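Side-chain contacts in glucoamylase (PDB 1LF6), which hydrolyses terminal alpha-1,4-linked glucose residues from the non-reducing ends of starch-like chains, releasing beta-D-glucose: residues 604-609 and 618-623; 663-666 and 671-674. All blocks are in the same frame, centred on the assembly; numbering follows the deposited sequence.

Interaction 1: 604-609 and 618-623; sequences GERGMY and TPYVKA
Tyr620 meets Gly607 and Arg606 because its CG stands anti to its own carbonyl carbon (chi1 -65°), which carries the ring across to helix 600-612, and because Arg606 has CG anti to the backbone N (chi1 167°), which sets that CG over the CE1 rim of the ring, on the face that Gly607 covers. The covered face of the phenol rests largely on backbone. Gly607 CA sits 3.5 Å from Tyr620 CG, and Gly607 N, together with the carbonyl carbon of Arg606, lies over the same face. Farther out, Arg606 CG packs 3.4 Å from Tyr620 CE1. Bends at chi2 and chi3 then turn the arginine chain, leaving guanidinium and ring planes 23° apart. The headgroup serves another partner: NH1 forms a salt bridge with Asp560. The absence of a side chain at Gly607 is what lets the helices close to 5.2 Å between Gly607 CA and Tyr620 CA, since a CB there would collide with Tyr620 CB. Were Tyr620 replaced by an alanine, the Gly607 backbone and Arg606 CG would probably lose their aromatic cover and a gap would open between the helices. In the (alpha/alpha) barrel of this family 15 enzyme, the contact joins helices 600-612 and 618-627 across a short connection, while helix 550-562 touches Arg606 and Tyr609, and helix 653-668 packs against Glu605 and Met608.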
# COMPACT_ATOMS: atom_id res chain seq x y z
N GLY A 604 -0.15 -16.79 -1.99
CA GLY A 604 1.10 -16.90 -1.25
C GLY A 604 0.92 -17.71 0.01
O GLY A 604 1.77 -18.55 0.34
N GLU A 605 -0.17 -17.48 0.74
CA GLU A 605 -0.40 -18.22 1.97
C GLU A 605 -0.58 -19.71 1.70
O GLU A 605 -0.14 -20.54 2.50
CB GLU A 605 -1.61 -17.66 2.74
CG GLU A 605 -1.33 -16.34 3.44
CD GLU A 605 -2.36 -15.98 4.50
OE1 GLU A 605 -2.26 -14.88 5.08
OE2 GLU A 605 -3.27 -16.80 4.77
N ARG A 606 -1.22 -20.06 0.58
CA ARG A 606 -1.41 -21.47 0.24
C ARG A 606 -0.04 -22.08 -0.07
O ARG A 606 0.23 -23.23 0.27
CB ARG A 606 -2.32 -21.65 -0.98
CG ARG A 606 -2.28 -23.06 -1.56
CD ARG A 606 -2.80 -24.13 -0.57
NE ARG A 606 -4.25 -24.17 -0.58
CZ ARG A 606 -4.97 -25.19 -1.05
NH1 ARG A 606 -6.29 -25.12 -1.02
NH2 ARG A 606 -4.38 -26.28 -1.51
N GLY A 607 0.80 -21.31 -0.75
CA GLY A 607 2.12 -21.78 -1.09
C GLY A 607 2.90 -22.09 0.17
O GLY A 607 3.62 -23.08 0.24
N MET A 608 2.74 -21.23 1.17
CA MET A 608 3.43 -21.43 2.44
C MET A 608 2.92 -22.70 3.10
O MET A 608 3.69 -23.44 3.72
CB MET A 608 3.24 -20.22 3.35
CG MET A 608 4.05 -19.01 2.93
SD MET A 608 5.84 -19.33 2.88
CE MET A 608 6.25 -19.33 4.61
N TYR A 609 1.62 -22.96 2.98
CA TYR A 609 1.09 -24.18 3.57
C TYR A 609 1.68 -25.39 2.84
O TYR A 609 2.04 -26.39 3.47
CB TYR A 609 -0.44 -24.24 3.48
CG TYR A 609 -0.95 -25.66 3.61
CD1 TYR A 609 -1.21 -26.44 2.49
CD2 TYR A 609 -1.07 -26.26 4.87
CE1 TYR A 609 -1.58 -27.78 2.60
CE2 TYR A 609 -1.43 -27.60 5.00
CZ TYR A 609 -1.69 -28.36 3.86
OH TYR A 609 -2.03 -29.69 3.96
N THR A 618 6.97 -23.78 -5.81
CA THR A 618 7.38 -22.98 -6.96
C THR A 618 6.20 -22.44 -7.78
O THR A 618 6.18 -21.27 -8.14
CB THR A 618 8.33 -23.79 -7.88
OG1 THR A 618 9.47 -24.19 -7.12
CG2 THR A 618 8.79 -22.94 -9.06
N PRO A 619 5.19 -23.28 -8.07
CA PRO A 619 4.06 -22.77 -8.84
C PRO A 619 3.32 -21.61 -8.15
O PRO A 619 2.73 -20.77 -8.82
CB PRO A 619 3.17 -24.01 -9.03
CG PRO A 619 3.56 -24.90 -7.91
CD PRO A 619 5.04 -24.73 -7.82
N TYR A 620 3.38 -21.57 -6.82
CA TYR A 620 2.74 -20.49 -6.08
C TYR A 620 3.64 -19.26 -6.15
O TYR A 620 3.16 -18.13 -6.17
CB TYR A 620 2.50 -20.91 -4.63
CG TYR A 620 1.52 -22.05 -4.54
CD1 TYR A 620 0.14 -21.81 -4.56
CD2 TYR A 620 1.96 -23.37 -4.55
CE1 TYR A 620 -0.77 -22.86 -4.60
CE2 TYR A 620 1.05 -24.43 -4.59
CZ TYR A 620 -0.31 -24.17 -4.62
OH TYR A 620 -1.20 -25.22 -4.69
N VAL A 621 4.95 -19.48 -6.17
CA VAL A 621 5.87 -18.36 -6.30
C VAL A 621 5.65 -17.77 -7.69
O VAL A 621 5.47 -16.56 -7.85
CB VAL A 621 7.36 -18.82 -6.16
CG1 VAL A 621 8.29 -17.70 -6.57
CG2 VAL A 621 7.64 -19.23 -4.72
N LYS A 622 5.63 -18.63 -8.70
CA LYS A 622 5.43 -18.20 -10.08
C LYS A 622 4.08 -17.50 -10.29
O LYS A 622 3.99 -16.54 -11.04
CB LYS A 622 5.54 -19.39 -11.05
CG LYS A 622 6.94 -19.98 -11.12
CD LYS A 622 7.94 -18.96 -11.65
CE LYS A 622 9.38 -19.38 -11.38
NZ LYS A 622 9.65 -20.75 -11.89
N ALA A 623 3.04 -17.98 -9.62
CA ALA A 623 1.73 -17.37 -9.74
C ALA A 623 1.75 -15.94 -9.19
O ALA A 623 1.22 -15.02 -9.82
CB ALA A 623 0.69 -18.19 -9.00

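Interaction 2: 663-666 and 671-674; sequences FASN and VLDM
Val671 opens the returning chain with its CA 4.1 Å from Ser665 OG; its CB bond is directed away from the helix segment, and the valine side chain touches Met608 of helix 600-612. The next residue, Leu672, makes the largest share of the loop's side of the contact. Its backbone N-H is aimed almost straight at the serine hydroxyl, with 3.3 Å from Leu672 N to Ser665 OG and an angle of 167° at the hydrogen, a rather long bond. The same oxygen is also hydrogen-bonded to Ile661 O, one turn back in the helix, so the hydroxyl links the helix backbone to the loop. With Ser665 OG beside the backbone N (chi1 -65°), it can reach both partners. Leu672 CG is anti to its carbonyl carbon, and the leucine side chain folds back alongside the helix: CB and CG each lie 3.7 Å from Ser665 OG, and the CD1 methyl branch meets the methyl group of Ala664, 3.6 Å from Leu672 CD1 to Ala664 CB. Residues 671 to 674 form a type I beta turn in the loop joining helix 653-668 to helix 676-682, at the C-terminal end of the catalytic (alpha/alpha) barrel. Asp673, next in the turn, directs its carboxylate to Arg541, with which OD2 forms a salt bridge. Met674 closes the turn through a weak bond from its N to Val671 O.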
# COMPACT_ATOMS: atom_id res chain seq x y z
N PHE A 663 8.98 -16.78 -1.38
CA PHE A 663 10.13 -16.90 -2.26
C PHE A 663 11.31 -17.51 -1.50
O PHE A 663 11.93 -18.47 -1.96
CB PHE A 663 10.51 -15.50 -2.78
CG PHE A 663 11.78 -15.47 -3.59
CD1 PHE A 663 11.82 -16.02 -4.86
CD2 PHE A 663 12.94 -14.91 -3.06
CE1 PHE A 663 13.01 -16.01 -5.60
CE2 PHE A 663 14.12 -14.89 -3.78
CZ PHE A 663 14.16 -15.44 -5.06
N ALA A 664 11.62 -16.94 -0.34
CA ALA A 664 12.72 -17.41 0.49
C ALA A 664 12.44 -18.79 1.09
O ALA A 664 13.33 -19.65 1.15
CB ALA A 664 12.98 -16.40 1.61
N SER A 665 11.21 -19.00 1.54
CA SER A 665 10.83 -20.28 2.14
C SER A 665 10.92 -21.41 1.12
O SER A 665 11.34 -22.51 1.46
CB SER A 665 9.40 -20.21 2.71
OG SER A 665 9.33 -19.30 3.80
N ASN A 666 10.53 -21.13 -0.12
CA ASN A 666 10.58 -22.14 -1.17
C ASN A 666 12.02 -22.53 -1.50
O ASN A 666 12.27 -23.61 -2.03
CB ASN A 666 9.87 -21.63 -2.42
CG ASN A 666 9.74 -22.71 -3.50
OD1 ASN A 666 10.07 -22.48 -4.66
ND2 ASN A 666 9.23 -23.87 -3.11
N VAL A 671 9.13 -23.20 6.34
CA VAL A 671 8.38 -22.00 6.68
C VAL A 671 9.24 -21.11 7.57
O VAL A 671 9.30 -21.28 8.78
CB VAL A 671 7.07 -22.39 7.40
CG1 VAL A 671 6.24 -21.16 7.71
CG2 VAL A 671 6.29 -23.36 6.51
N LEU A 672 9.89 -20.14 6.93
CA LEU A 672 10.79 -19.23 7.61
C LEU A 672 10.22 -18.31 8.69
O LEU A 672 10.97 -17.86 9.56
CB LEU A 672 11.55 -18.40 6.58
CG LEU A 672 12.50 -19.22 5.69
CD1 LEU A 672 13.14 -18.32 4.65
CD2 LEU A 672 13.55 -19.88 6.56
N ASP A 673 8.92 -18.03 8.67
CA ASP A 673 8.35 -17.16 9.70
C ASP A 673 7.55 -17.87 10.80
O ASP A 673 6.86 -17.21 11.59
CB ASP A 673 7.49 -16.07 9.05
CG ASP A 673 6.27 -16.62 8.32
OD1 ASP A 673 6.14 -17.85 8.17
OD2 ASP A 673 5.44 -15.80 7.88
N MET A 674 7.63 -19.19 10.88
CA MET A 674 6.90 -19.92 11.92
C MET A 674 7.70 -19.97 13.22
O MET A 674 8.87 -20.34 13.22
CB MET A 674 6.58 -21.35 11.45
CG MET A 674 5.90 -22.22 12.52
SD MET A 674 5.37 -23.81 11.89
CE MET A 674 6.97 -24.60 11.56

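How the interactions relate
Helix 600-612 is common ground for the two contacts, whose centres lie 11 Å apart. Interaction 1 uses its Arg606 and Gly607, whereas the adjacent Met608 reaches interaction 2 with its terminal methyl: Met608 CE lies 3.2 Å from Ser665 OG and 3.6 Å from Val671 CG1, so one methyl group touches both the helix and the loop there. Along the chain, the next helix after 618-627 of interaction 1 is 653-668 of interaction 2. Neither contact lies at the probable catalytic pair, Glu435 and Glu438. A salt bridge from Glu605 to Arg436, however, ties the 604-609 segment to a residue between those two glutamates in sequence.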